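Local coordinates for protein Esterase/lipase (Lactobacillus rhamnosus, PDB 4N5H) that probably hydrolyses carboxylic esters, and may transfer acyl groups, as an esterase of the alpha/beta-hydrolase fold, at residues A[41-46]-A[116-121]; A[48-53]-A[104-109]; A[139-144]-A[179-184]; A[234-239]-A[295-300]. The protein carries 1 engineered substitution. One frame throughout, in Å; residues are numbered along the deposited sequence.

Contact 1 (A[41-46]-A[116-121])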
loop_
_atom_site.group_PDB
_atom_site.type_symbol
_atom_site.label_atom_id
_atom_site.label_comp_id
_atom_site.label_asym_id
_atom_site.label_seq_id
_atom_site.Cartn_x
_atom_site.Cartn_y
_atom_site.Cartn_z
ATOM N N TYR A 41 9.145 20.831 0.196
ATOM C CA TYR A 41 9.996 21.926 -0.044
ATOM C C TYR A 41 10.389 22.612 1.270
ATOM O O TYR A 41 9.512 23.029 2.062
ATOM C CB TYR A 41 9.242 22.972 -0.832
ATOM C CG TYR A 41 8.918 22.770 -2.275
ATOM C CD1 TYR A 41 7.639 22.323 -2.700
ATOM C CD2 TYR A 41 9.843 23.054 -3.245
ATOM C CE1 TYR A 41 7.317 22.229 -4.028
ATOM C CE2 TYR A 41 9.515 22.944 -4.583
ATOM C CZ TYR A 41 8.238 22.586 -4.943
ATOM O OH TYR A 41 7.944 22.574 -6.320
ATOM N N ARG A 42 11.700 22.819 1.476
ATOM C CA ARG A 42 12.070 23.638 2.612
ATOM C C ARG A 42 11.718 25.078 2.292
ATOM O O ARG A 42 12.076 25.600 1.245
ATOM C CB ARG A 42 13.596 23.556 2.810
ATOM C CG ARG A 42 14.110 22.273 3.390
ATOM C CD ARG A 42 15.629 22.296 3.409
ATOM N NE ARG A 42 16.101 21.068 3.973
ATOM C CZ ARG A 42 17.382 20.852 4.293
ATOM N NH1 ARG A 42 18.258 21.834 4.200
ATOM N NH2 ARG A 42 17.706 19.677 4.863
ATOM N N TYR A 43 11.130 25.785 3.242
ATOM C CA TYR A 43 10.866 27.193 3.010
ATOM C C TYR A 43 11.857 28.191 3.708
ATOM O O TYR A 43 11.702 29.398 3.548
ATOM C CB TYR A 43 9.381 27.582 3.313
ATOM C CG TYR A 43 8.823 27.250 4.648
ATOM C CD1 TYR A 43 9.264 27.944 5.760
ATOM C CD2 TYR A 43 7.874 26.215 4.853
ATOM C CE1 TYR A 43 8.704 27.735 6.975
ATOM C CE2 TYR A 43 7.351 25.983 6.100
ATOM C CZ TYR A 43 7.757 26.719 7.150
ATOM O OH TYR A 43 7.234 26.432 8.445
ATOM N N GLU A 44 12.807 27.616 4.411
ATOM C CA GLU A 44 13.941 28.358 4.864
ATOM C C GLU A 44 15.181 27.483 4.917
ATOM O O GLU A 44 15.113 26.296 4.694
ATOM C CB GLU A 44 13.565 29.110 6.134
ATOM C CG GLU A 44 13.242 28.262 7.229
ATOM C CD GLU A 44 12.616 29.063 8.455
ATOM O OE1 GLU A 44 13.409 29.343 9.386
ATOM O OE2 GLU A 44 11.446 29.450 8.551
ATOM N N GLN A 45 16.305 28.069 5.304
ATOM C CA GLN A 45 17.535 27.272 5.376
ATOM C C GLN A 45 17.573 26.471 6.653
ATOM O O GLN A 45 18.258 26.871 7.621
ATOM C CB GLN A 45 18.799 28.133 5.211
ATOM C CG GLN A 45 18.859 28.917 3.916
ATOM C CD GLN A 45 20.193 29.654 3.793
ATOM O OE1 GLN A 45 20.567 30.437 4.658
ATOM N NE2 GLN A 45 20.920 29.373 2.755
ATOM N N SER A 46 16.822 25.374 6.726
ATOM C CA SER A 46 16.698 24.596 7.949
ATOM C C SER A 46 16.409 23.164 7.600
ATOM O O SER A 46 15.629 22.892 6.651
ATOM C CB SER A 46 15.490 25.202 8.686
ATOM O OG SER A 46 15.010 24.379 9.726
ATOM N N ILE A 116 3.794 31.696 13.983
ATOM C CA ILE A 116 3.501 32.794 13.081
ATOM C C ILE A 116 4.658 33.117 12.167
ATOM O O ILE A 116 4.481 33.293 10.964
ATOM C CB ILE A 116 3.034 34.050 13.879
ATOM C CG1 ILE A 116 1.660 33.750 14.585
ATOM C CG2 ILE A 116 3.073 35.259 12.957
ATOM C CD1 ILE A 116 0.451 33.718 13.632
ATOM N N GLN A 117 5.874 33.048 12.691
ATOM C CA GLN A 117 7.072 33.287 11.868
ATOM C C GLN A 117 7.213 32.202 10.804
ATOM O O GLN A 117 7.523 32.521 9.636
ATOM C CB GLN A 117 8.309 33.382 12.731
ATOM C CG GLN A 117 8.345 34.690 13.469
ATOM C CD GLN A 117 9.601 34.843 14.400
ATOM O OE1 GLN A 117 10.370 33.912 14.605
ATOM N NE2 GLN A 117 9.797 36.035 14.930
ATOM N N ASP A 118 6.952 30.952 11.205
ATOM C CA ASP A 118 7.006 29.842 10.212
ATOM C C ASP A 118 5.994 30.046 9.115
ATOM O O ASP A 118 6.301 29.946 7.920
ATOM C CB ASP A 118 6.759 28.494 10.877
ATOM C CG ASP A 118 7.930 28.038 11.756
ATOM O OD1 ASP A 118 9.042 28.655 11.692
ATOM O OD2 ASP A 118 7.750 27.057 12.515
ATOM N N ILE A 119 4.778 30.391 9.507
ATOM C CA ILE A 119 3.736 30.653 8.455
ATOM C C ILE A 119 4.099 31.784 7.531
ATOM O O ILE A 119 4.022 31.647 6.298
ATOM C CB ILE A 119 2.319 30.794 9.088
ATOM C CG1 ILE A 119 1.867 29.563 9.821
ATOM C CG2 ILE A 119 1.321 31.201 8.085
ATOM C CD1 ILE A 119 0.704 29.703 10.796
ATOM N N PHE A 120 4.582 32.921 8.083
ATOM C CA PHE A 120 4.983 34.027 7.223
ATOM C C PHE A 120 6.179 33.653 6.328
ATOM O O PHE A 120 6.255 34.084 5.186
ATOM C CB PHE A 120 5.303 35.278 8.050
ATOM C CG PHE A 120 4.138 36.179 8.196
ATOM C CD1 PHE A 120 3.225 35.930 9.249
ATOM C CD2 PHE A 120 3.901 37.194 7.291
ATOM C CE1 PHE A 120 2.113 36.714 9.378
ATOM C CE2 PHE A 120 2.784 38.006 7.402
ATOM C CZ PHE A 120 1.867 37.715 8.393
ATOM N N ALA A 121 7.082 32.791 6.815
ATOM C CA ALA A 121 8.175 32.345 5.951
ATOM C C ALA A 121 7.715 31.495 4.782
ATOM O O ALA A 121 8.209 31.655 3.640
ATOM C CB ALA A 121 9.184 31.505 6.754
HETATM O O HOH W 1 10.520 30.634 10.816
#

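Contact 2 (A[48-53]-A[104-109])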
loop_
_atom_site.group_PDB
_atom_site.type_symbol
_atom_site.label_atom_id
_atom_site.label_comp_id
_atom_site.label_asym_id
_atom_site.label_seq_id
_atom_site.Cartn_x
_atom_site.Cartn_y
_atom_site.Cartn_z
ATOM N N ASP A 48 14.755 21.408 9.887
ATOM C CA ASP A 48 13.587 21.103 10.735
ATOM C C ASP A 48 12.499 20.598 9.807
ATOM O O ASP A 48 12.123 21.339 8.920
ATOM C CB ASP A 48 13.153 22.311 11.539
ATOM C CG ASP A 48 12.108 21.996 12.549
ATOM O OD1 ASP A 48 12.203 22.549 13.703
ATOM O OD2 ASP A 48 11.246 21.122 12.287
ATOM N N PRO A 49 12.078 19.351 9.943
ATOM C CA PRO A 49 11.113 18.766 9.013
ATOM C C PRO A 49 9.797 19.504 8.989
ATOM O O PRO A 49 9.039 19.417 7.986
ATOM C CB PRO A 49 10.882 17.348 9.513
ATOM C CG PRO A 49 11.845 17.116 10.622
ATOM C CD PRO A 49 12.479 18.388 11.004
ATOM N N GLN A 50 9.467 20.204 10.070
ATOM C CA GLN A 50 8.236 21.021 10.065
ATOM C C GLN A 50 8.339 22.249 9.246
ATOM O O GLN A 50 7.272 22.834 8.917
ATOM C CB GLN A 50 7.757 21.417 11.462
ATOM C CG GLN A 50 7.294 20.246 12.294
ATOM C CD GLN A 50 5.850 19.830 11.943
ATOM O OE1 GLN A 50 5.323 20.191 10.879
ATOM N NE2 GLN A 50 5.297 19.007 12.741
ATOM N N GLN A 51 9.502 22.751 8.924
ATOM C CA GLN A 51 9.632 24.013 8.130
ATOM C C GLN A 51 9.688 23.682 6.608
ATOM O O GLN A 51 10.617 24.082 5.867
ATOM C CB GLN A 51 10.789 24.855 8.627
ATOM C CG GLN A 51 10.548 25.326 10.093
ATOM C CD GLN A 51 11.729 26.076 10.690
ATOM O OE1 GLN A 51 12.873 25.631 10.526
ATOM N NE2 GLN A 51 11.495 27.270 11.241
ATOM N N THR A 52 8.702 22.929 6.240
ATOM C CA THR A 52 8.529 22.453 4.878
ATOM C C THR A 52 7.077 22.645 4.438
ATOM O O THR A 52 6.186 22.846 5.248
ATOM C CB THR A 52 8.907 20.936 4.721
ATOM O OG1 THR A 52 8.115 20.177 5.632
ATOM C CG2 THR A 52 10.392 20.738 4.950
ATOM N N LEU A 53 6.864 22.567 3.150
ATOM C CA LEU A 53 5.487 22.769 2.560
ATOM C C LEU A 53 5.270 21.818 1.395
ATOM O O LEU A 53 6.238 21.310 0.793
ATOM C CB LEU A 53 5.174 24.250 2.239
ATOM C CG LEU A 53 6.138 24.915 1.278
ATOM C CD1 LEU A 53 5.797 24.593 -0.192
ATOM C CD2 LEU A 53 6.058 26.414 1.356
ATOM N N TYR A 104 4.465 23.881 10.346
ATOM C CA TYR A 104 4.976 24.891 11.268
ATOM C C TYR A 104 5.372 24.143 12.521
ATOM O O TYR A 104 4.806 23.072 12.865
ATOM C CB TYR A 104 3.944 26.001 11.548
ATOM C CG TYR A 104 2.539 25.565 11.972
ATOM C CD1 TYR A 104 1.517 25.427 11.057
ATOM C CD2 TYR A 104 2.270 25.204 13.254
ATOM C CE1 TYR A 104 0.259 24.965 11.421
ATOM C CE2 TYR A 104 0.986 24.794 13.665
ATOM C CZ TYR A 104 -0.044 24.668 12.709
ATOM O OH TYR A 104 -1.302 24.234 13.086
ATOM N N ARG A 105 6.395 24.680 13.175
ATOM C CA ARG A 105 6.844 24.043 14.428
ATOM C C ARG A 105 5.706 24.006 15.453
ATOM O O ARG A 105 4.866 24.890 15.502
ATOM C CB ARG A 105 8.112 24.728 14.962
ATOM C CG ARG A 105 9.302 24.569 14.037
ATOM C CD ARG A 105 10.424 25.502 14.373
ATOM N NE ARG A 105 10.061 26.881 14.182
ATOM C CZ ARG A 105 10.683 27.946 14.662
ATOM N NH1 ARG A 105 11.781 27.807 15.355
ATOM N NH2 ARG A 105 10.216 29.124 14.413
ATOM N N LEU A 106 5.775 23.012 16.364
ATOM C CA LEU A 106 4.678 22.733 17.237
ATOM C C LEU A 106 5.031 23.158 18.706
ATOM O O LEU A 106 6.183 23.063 19.098
ATOM C CB LEU A 106 4.394 21.240 17.234
ATOM C CG LEU A 106 3.928 20.669 15.857
ATOM C CD1 LEU A 106 3.649 19.185 15.917
ATOM C CD2 LEU A 106 2.746 21.412 15.344
ATOM N N LEU A 107 4.013 23.517 19.444
ATOM C CA LEU A 107 4.200 23.689 20.924
ATOM C C LEU A 107 4.567 22.301 21.401
ATOM O O LEU A 107 4.110 21.289 20.891
ATOM C CB LEU A 107 2.924 24.110 21.558
ATOM C CG LEU A 107 2.194 25.358 21.123
ATOM C CD1 LEU A 107 1.043 25.739 21.961
ATOM C CD2 LEU A 107 3.020 26.515 20.812
ATOM N N PRO A 108 5.396 22.211 22.443
ATOM C CA PRO A 108 5.902 23.294 23.283
ATOM C C PRO A 108 7.328 23.697 22.852
ATOM O O PRO A 108 7.949 24.544 23.487
ATOM C CB PRO A 108 5.986 22.553 24.681
ATOM C CG PRO A 108 6.380 21.179 24.286
ATOM C CD PRO A 108 5.639 20.863 23.031
ATOM N N ASP A 109 7.826 23.208 21.725
ATOM C CA ASP A 109 9.155 23.573 21.242
ATOM C C ASP A 109 9.307 25.006 20.743
ATOM O O ASP A 109 10.415 25.573 20.771
ATOM C CB ASP A 109 9.561 22.601 20.172
ATOM C CG ASP A 109 9.615 21.194 20.736
ATOM O OD1 ASP A 109 10.142 21.034 21.880
ATOM O OD2 ASP A 109 9.039 20.326 20.091
HETATM O O HOH W 2 2.937 21.621 11.635
#

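Contact 3 (A[139-144]-A[179-184])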
loop_
_atom_site.group_PDB
_atom_site.type_symbol
_atom_site.label_atom_id
_atom_site.label_comp_id
_atom_site.label_asym_id
_atom_site.label_seq_id
_atom_site.Cartn_x
_atom_site.Cartn_y
_atom_site.Cartn_z
ATOM N N HIS A 139 -4.889 36.659 -6.610
ATOM C CA HIS A 139 -6.115 36.134 -6.098
ATOM C C HIS A 139 -5.738 35.017 -5.151
ATOM O O HIS A 139 -5.416 33.914 -5.620
ATOM C CB HIS A 139 -6.923 35.593 -7.199
ATOM C CG HIS A 139 -7.239 36.596 -8.288
ATOM N ND1 HIS A 139 -6.620 36.528 -9.520
ATOM C CD2 HIS A 139 -7.987 37.741 -8.308
ATOM C CE1 HIS A 139 -6.974 37.562 -10.273
ATOM N NE2 HIS A 139 -7.847 38.280 -9.588
ATOM N N VAL A 140 -5.902 35.304 -3.844
ATOM C CA VAL A 140 -5.389 34.413 -2.777
ATOM C C VAL A 140 -6.497 34.173 -1.769
ATOM O O VAL A 140 -6.999 35.082 -1.109
ATOM C CB VAL A 140 -4.146 34.926 -2.083
ATOM C CG1 VAL A 140 -3.648 33.957 -0.978
ATOM C CG2 VAL A 140 -3.032 35.152 -3.114
ATOM N N LEU A 141 -6.805 32.894 -1.553
ATOM C CA LEU A 141 -7.691 32.462 -0.488
ATOM C C LEU A 141 -6.813 31.875 0.666
ATOM O O LEU A 141 -6.088 30.906 0.413
ATOM C CB LEU A 141 -8.618 31.386 -0.954
ATOM C CG LEU A 141 -9.466 30.614 0.059
ATOM C CD1 LEU A 141 -10.235 31.506 0.979
ATOM C CD2 LEU A 141 -10.379 29.598 -0.596
ATOM N N LEU A 142 -6.874 32.466 1.842
ATOM C CA LEU A 142 -6.204 31.968 3.036
ATOM C C LEU A 142 -7.227 31.201 3.848
ATOM O O LEU A 142 -8.325 31.772 4.141
ATOM C CB LEU A 142 -5.662 33.079 3.842
ATOM C CG LEU A 142 -4.913 32.672 5.120
ATOM C CD1 LEU A 142 -3.667 31.892 4.812
ATOM C CD2 LEU A 142 -4.619 33.886 5.971
ATOM N N THR A 143 -6.945 29.937 4.208
ATOM C CA THR A 143 -7.887 29.144 4.980
ATOM C C THR A 143 -7.177 28.377 6.033
ATOM O O THR A 143 -6.005 28.090 5.860
ATOM C CB THR A 143 -8.752 28.274 4.126
ATOM O OG1 THR A 143 -9.833 27.785 4.907
ATOM C CG2 THR A 143 -7.964 27.131 3.602
ATOM N N GLY A 144 -7.856 28.194 7.137
ATOM C CA GLY A 144 -7.388 27.381 8.233
ATOM C C GLY A 144 -8.504 26.734 8.984
ATOM O O GLY A 144 -9.595 27.320 9.137
ATOM N N LEU A 179 -9.767 36.600 0.401
ATOM C CA LEU A 179 -10.760 36.099 1.298
ATOM C C LEU A 179 -10.009 35.289 2.366
ATOM O O LEU A 179 -9.034 34.620 2.008
ATOM C CB LEU A 179 -11.688 35.145 0.550
ATOM C CG LEU A 179 -12.770 34.426 1.375
ATOM C CD1 LEU A 179 -13.742 35.340 2.164
ATOM C CD2 LEU A 179 -13.622 33.511 0.440
ATOM N N VAL A 180 -10.480 35.318 3.577
ATOM C CA VAL A 180 -9.966 34.507 4.655
ATOM C C VAL A 180 -11.124 33.649 5.163
ATOM O O VAL A 180 -12.109 34.116 5.743
ATOM C CB VAL A 180 -9.394 35.319 5.768
ATOM C CG1 VAL A 180 -8.823 34.441 6.821
ATOM C CG2 VAL A 180 -8.312 36.257 5.295
ATOM N N ALA A 181 -10.982 32.328 4.941
ATOM C CA ALA A 181 -12.023 31.355 5.302
ATOM C C ALA A 181 -11.593 30.521 6.517
ATOM O O ALA A 181 -10.538 29.875 6.494
ATOM C CB ALA A 181 -12.349 30.437 4.191
ATOM N N LEU A 182 -12.377 30.624 7.565
ATOM C CA LEU A 182 -12.050 29.950 8.836
ATOM C C LEU A 182 -13.003 28.811 9.029
ATOM O O LEU A 182 -14.217 29.012 9.048
ATOM C CB LEU A 182 -12.124 30.919 9.981
ATOM C CG LEU A 182 -11.338 32.226 9.827
ATOM C CD1 LEU A 182 -11.606 33.152 11.004
ATOM C CD2 LEU A 182 -9.876 32.027 9.589
ATOM N N VAL A 183 -12.490 27.622 9.238
ATOM C CA VAL A 183 -13.327 26.452 9.427
ATOM C C VAL A 183 -13.240 26.040 10.917
ATOM O O VAL A 183 -12.206 25.598 11.362
ATOM C CB VAL A 183 -12.889 25.238 8.528
ATOM C CG1 VAL A 183 -13.706 23.975 8.776
ATOM C CG2 VAL A 183 -13.002 25.615 7.067
ATOM N N CYS A 184 -14.353 26.136 11.632
ATOM C CA CYS A 184 -14.436 25.851 13.052
ATOM C C CYS A 184 -13.240 26.425 13.825
ATOM O O CYS A 184 -12.535 25.723 14.527
ATOM C CB CYS A 184 -14.516 24.337 13.365
ATOM S SG CYS A 184 -15.938 23.542 12.557
#

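Contact 4 (A[234-239]-A[295-300])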
loop_
_atom_site.group_PDB
_atom_site.type_symbol
_atom_site.label_atom_id
_atom_site.label_comp_id
_atom_site.label_asym_id
_atom_site.label_seq_id
_atom_site.Cartn_x
_atom_site.Cartn_y
_atom_site.Cartn_z
ATOM N N PRO A 234 -12.283 40.458 3.463
ATOM C CA PRO A 234 -13.487 39.750 3.876
ATOM C C PRO A 234 -13.157 38.328 4.412
ATOM O O PRO A 234 -12.122 37.773 4.039
ATOM C CB PRO A 234 -14.306 39.614 2.621
ATOM C CG PRO A 234 -13.486 40.224 1.570
ATOM C CD PRO A 234 -12.132 40.524 2.029
ATOM N N PHE A 235 -13.978 37.910 5.365
ATOM C CA PHE A 235 -13.893 36.617 6.036
ATOM C C PHE A 235 -15.066 35.760 5.649
ATOM O O PHE A 235 -16.163 36.233 5.241
ATOM C CB PHE A 235 -13.863 36.719 7.518
ATOM C CG PHE A 235 -12.508 37.184 8.064
ATOM C CD1 PHE A 235 -12.066 38.485 7.900
ATOM C CD2 PHE A 235 -11.653 36.302 8.740
ATOM C CE1 PHE A 235 -10.820 38.889 8.395
ATOM C CE2 PHE A 235 -10.469 36.742 9.245
ATOM C CZ PHE A 235 -10.009 37.999 9.051
ATOM N N MET A 236 -14.860 34.433 5.759
ATOM C CA MET A 236 -15.992 33.479 5.637
ATOM C C MET A 236 -15.894 32.494 6.785
ATOM O O MET A 236 -14.791 31.876 6.998
ATOM C CB MET A 236 -15.949 32.756 4.317
ATOM C CG MET A 236 -17.076 31.772 4.115
ATOM S SD MET A 236 -16.962 30.931 2.543
ATOM C CE MET A 236 -18.431 29.878 2.643
ATOM N N LEU A 237 -16.943 32.361 7.561
ATOM C CA LEU A 237 -16.921 31.540 8.737
ATOM C C LEU A 237 -17.763 30.302 8.456
ATOM O O LEU A 237 -18.944 30.419 8.143
ATOM C CB LEU A 237 -17.468 32.258 9.965
ATOM C CG LEU A 237 -17.622 31.465 11.223
ATOM C CD1 LEU A 237 -16.241 30.930 11.659
ATOM C CD2 LEU A 237 -18.245 32.356 12.325
ATOM N N ILE A 238 -17.100 29.154 8.558
ATOM C CA ILE A 238 -17.639 27.819 8.272
ATOM C C ILE A 238 -17.653 26.989 9.504
ATOM O O ILE A 238 -16.672 26.923 10.243
ATOM C CB ILE A 238 -16.789 27.164 7.180
ATOM C CG1 ILE A 238 -16.868 27.953 5.888
ATOM C CG2 ILE A 238 -17.146 25.704 6.971
ATOM C CD1 ILE A 238 -15.778 27.623 4.870
ATOM N N GLY A 239 -18.759 26.254 9.719
ATOM C CA GLY A 239 -18.854 25.383 10.885
ATOM C C GLY A 239 -20.285 24.975 11.086
ATOM O O GLY A 239 -21.014 24.718 10.090
ATOM N N LEU A 295 -17.104 23.907 -2.142
ATOM C CA LEU A 295 -17.442 24.666 -3.392
ATOM C C LEU A 295 -18.023 26.013 -3.035
ATOM O O LEU A 295 -17.705 27.013 -3.758
ATOM C CB LEU A 295 -18.414 23.921 -4.232
ATOM C CG LEU A 295 -17.898 22.658 -4.911
ATOM C CD1 LEU A 295 -18.950 21.962 -5.750
ATOM C CD2 LEU A 295 -16.679 22.944 -5.827
ATOM N N GLU A 296 -18.836 26.131 -1.975
ATOM C CA GLU A 296 -19.375 27.430 -1.633
ATOM C C GLU A 296 -18.271 28.416 -1.260
ATOM O O GLU A 296 -18.261 29.595 -1.639
ATOM C CB GLU A 296 -20.419 27.311 -0.554
ATOM C CG GLU A 296 -21.094 28.628 -0.258
ATOM C CD GLU A 296 -22.463 28.432 0.451
ATOM O OE1 GLU A 296 -23.131 27.389 0.225
ATOM O OE2 GLU A 296 -22.805 29.342 1.262
ATOM N N MET A 297 -17.292 27.934 -0.525
ATOM C CA MET A 297 -16.054 28.691 -0.252
ATOM C C MET A 297 -15.332 29.132 -1.514
ATOM O O MET A 297 -14.960 30.332 -1.641
ATOM C CB MET A 297 -15.168 27.904 0.676
ATOM C CG MET A 297 -13.851 28.597 0.997
ATOM S SD MET A 297 -12.696 27.588 1.952
ATOM C CE MET A 297 -12.156 26.365 0.692
ATOM N N LEU A 298 -15.118 28.211 -2.437
ATOM C CA LEU A 298 -14.353 28.515 -3.663
ATOM C C LEU A 298 -15.174 29.496 -4.519
ATOM O O LEU A 298 -14.577 30.429 -5.133
ATOM C CB LEU A 298 -13.999 27.271 -4.456
ATOM C CG LEU A 298 -12.980 26.398 -3.685
ATOM C CD1 LEU A 298 -12.881 25.082 -4.470
ATOM C CD2 LEU A 298 -11.609 27.051 -3.527
ATOM N N ARG A 299 -16.490 29.325 -4.502
ATOM C CA ARG A 299 -17.327 30.290 -5.277
ATOM C C ARG A 299 -17.347 31.693 -4.661
ATOM O O ARG A 299 -17.394 32.687 -5.429
ATOM C CB ARG A 299 -18.734 29.791 -5.482
ATOM C CG ARG A 299 -18.860 28.572 -6.373
ATOM C CD ARG A 299 -18.181 28.670 -7.738
ATOM N NE ARG A 299 -16.717 28.336 -7.865
ATOM C CZ ARG A 299 -16.237 27.110 -7.986
ATOM N NH1 ARG A 299 -17.114 26.069 -7.934
ATOM N NH2 ARG A 299 -14.936 26.861 -8.151
ATOM N N THR A 300 -17.300 31.818 -3.336
ATOM C CA THR A 300 -17.217 33.088 -2.689
ATOM C C THR A 300 -15.902 33.737 -3.101
ATOM O O THR A 300 -15.847 34.970 -3.434
ATOM C CB THR A 300 -17.312 32.902 -1.187
ATOM O OG1 THR A 300 -18.557 32.280 -0.893
ATOM C CG2 THR A 300 -17.186 34.231 -0.400
#

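Contact 1 (A[41-46]-A[116-121])
Tyr43 and Glu44, in the turn that leaves strand 35-42, meet helix 112-129 at Asp118 and Ala121, and the site shows how an aromatic ring and a bridging water can share one small interface. The ring of Tyr43 slants over the helix: CD1 rests 3.7 Å from Ala121 CB, and CE1 comes 3.4 Å from the backbone O of Asp118. At its far end OH lies 3.2 Å from Asp118 CB, where the two side chains cross at about a right angle. The hydroxyl itself is bonded to Gly103 O, so Asp118 offers it a contact surface and not its polar partner. CG of Tyr43, set between the backbone N and the carbonyl carbon (chi1 54°), starts the ring toward the helix. Within the alpha/beta-hydrolase fold, the contact ties the first hairpin of the sheet to one of the helices that cover it.

Glu44 comes from the same turn and lays OE2 3.5 Å from Ala121 CB. Its carboxylate stands nearly perpendicular to that of Asp118 (82°), with Glu44 OE2 and Asp118 OD1 4.0 Å apart. A water donates a hydrogen bond to each of these oxygens, at 2.7 Å to Glu44 OE2 and 2.6 Å to Asp118 OD1, which probably eases the repulsion between like charges. Asp118 also has a cationic partner in Arg105. One residue further along the turn, Gln45 NE2 bonds to Asn242 OD1 of the second subunit.

Contact 2 (A[48-53]-A[104-109])
Gln50 and Gln51 of the hairpin turn press on Tyr104, Arg105 and Leu106 of the loop after strand 98-102, a loop-to-loop contact at one end of the sheet where polar side chains are used largely for their surfaces. Gln50 bends at its second torsion (chi2 -81°), which brings CD to 3.5 Å from Tyr104 O. From there NE2 reaches 3.6 Å from Leu106 CD1, with its polar partner elsewhere, at Gly80 O. A water accepts from Tyr104 N at 3.0 Å, lies 2.9 Å from Gln50 OE1, and sits above the centre of the Tyr104 ring.

Gln51 illustrates a different principle: two donors, one over the other's face, that share an acceptor group. Its NE2 lies over one face of the Arg105 guanidinium, 3.3 Å from Arg105 NE, with amide and guanidinium planes 36° apart. Neither can accept from the other; both serve the Asp118 carboxylate, Gln51 NE2 by a hydrogen bond to OD1 and Arg105 NE by a salt bridge to OD2, while Gln51 OE1 is hydrogen-bonded with Ser46 OG. Asp48 sets its carboxylate OD1 against the aliphatic part of Arg105, 3.5 Å from Arg105 CD. Its other oxygen is occupied within the turn, since Asp48 OD2 accepts from Gln50 N at 3.0 Å. This is an Asx turn set into a type I beta turn from Asp48 to Gln51.

Beyond the turn, Leu53 packs on Met100 and Met102 of strand 98-102, Tyr104 touches Gln115 of helix 112-129 and stacks its ring on His73, and Leu107 carries the loop onto helix 203-211.

Contact 3 (A[139-144]-A[179-184])
Leu142 and Ala181 lie at the middle of a parallel strand pair, 140-144 beside 179-183, deep in the central sheet of the alpha/beta hydrolase. Backbone bonds come first. Leu142 N donates to Leu179 O at 3.1 Å and Leu142 O receives Ala181 N at 2.8 Å; Gly144 repeats the scheme, N to Ala181 O and O from Val183 N, the latter almost straight (174°). The pairing starts more loosely, with a weak 3.5 Å bond from Leu179 N to Val140 O. CA-H...O contacts accompany these, the Thr143 CA to Ala181 O approach being 3.1 Å.

One side chain joins the polar set. Thr143 OG1, anti to its backbone N (chi1 -166°), donates to Ala181 O at 2.7 Å from above the carbonyl plane, 44° out of it.

Apolar contacts occur on both faces. Leu141 and Leu179 run side by side, CD1 of the former 3.9 Å from CG of the latter and also against Ala181 CB, while Leu142 and Val180 meet on the other face.

Ala181 O thus takes two donors, Gly144 N and Thr143 OG1, and the latter bond satisfies a buried hydroxyl just where the strand approaches Gly144, the first glycine of a probable nucleophile elbow carrying Ser146.

Contact 4 (A[234-239]-A[295-300])
Met236 of strand 235-240 and Met297 of helix 288-311 form the centre of a helix-on-sheet contact, the layering found in the alpha/beta-hydrolase fold. The short segments run almost antiparallel (174°), their axes approaching to 10.4 Å, and long side chains span that gap. Met236 does so fully stretched: with every torsion near 180°, its thioether stands out from the sheet and meets the helix backbone. SD comes 3.7 Å from Met297 CA and 4.0 Å from Met297 CB, while CE passes 4.1 Å from Glu296 CG.

Met297 crosses it and leads elsewhere. Its SD is met by Ile238 CD1 at 4.2 Å, and the side chain goes on to touch Ala181 of the neighbouring strand and Leu92 of helix 86-94. Glu296 touches Met236 through its aliphatic CG, while its OE1 makes a salt bridge with Lys266 NZ. On the next helical turn Thr300 sets OG1 4.0 Å from Met236 SD and also rests on Leu179. That hydroxyl is already committed within the helix: Thr300 OG1 donates to Glu296 O at 2.8 Å, while Thr300 N reaches the same oxygen at 3.0 Å from the opposite face of its carbonyl plane.

Overall arrangement
All four contacts reach one mixed sheet. Contacts 1 and 2 adjoin at its antiparallel end, centres about 9 Å apart, with contact 2 falling within the chain span that contact 1 brackets; they share the hairpin of strands 35-42 and 52-58, and Asp118 is common to both. Contacts 3 and 4 follow in series and are centred about 7 Å apart, directly joined where strand 179-183 pairs with strand 235-240. Contacts 1 and 4 lie on opposite sides of the chain's centre, about 27 Å between centres. Contact 3 runs into the probable catalytic elbow after strand 140-145, while contacts 1 and 2 secure the antiparallel end of the sheet and contact 4 the helix over its parallel part.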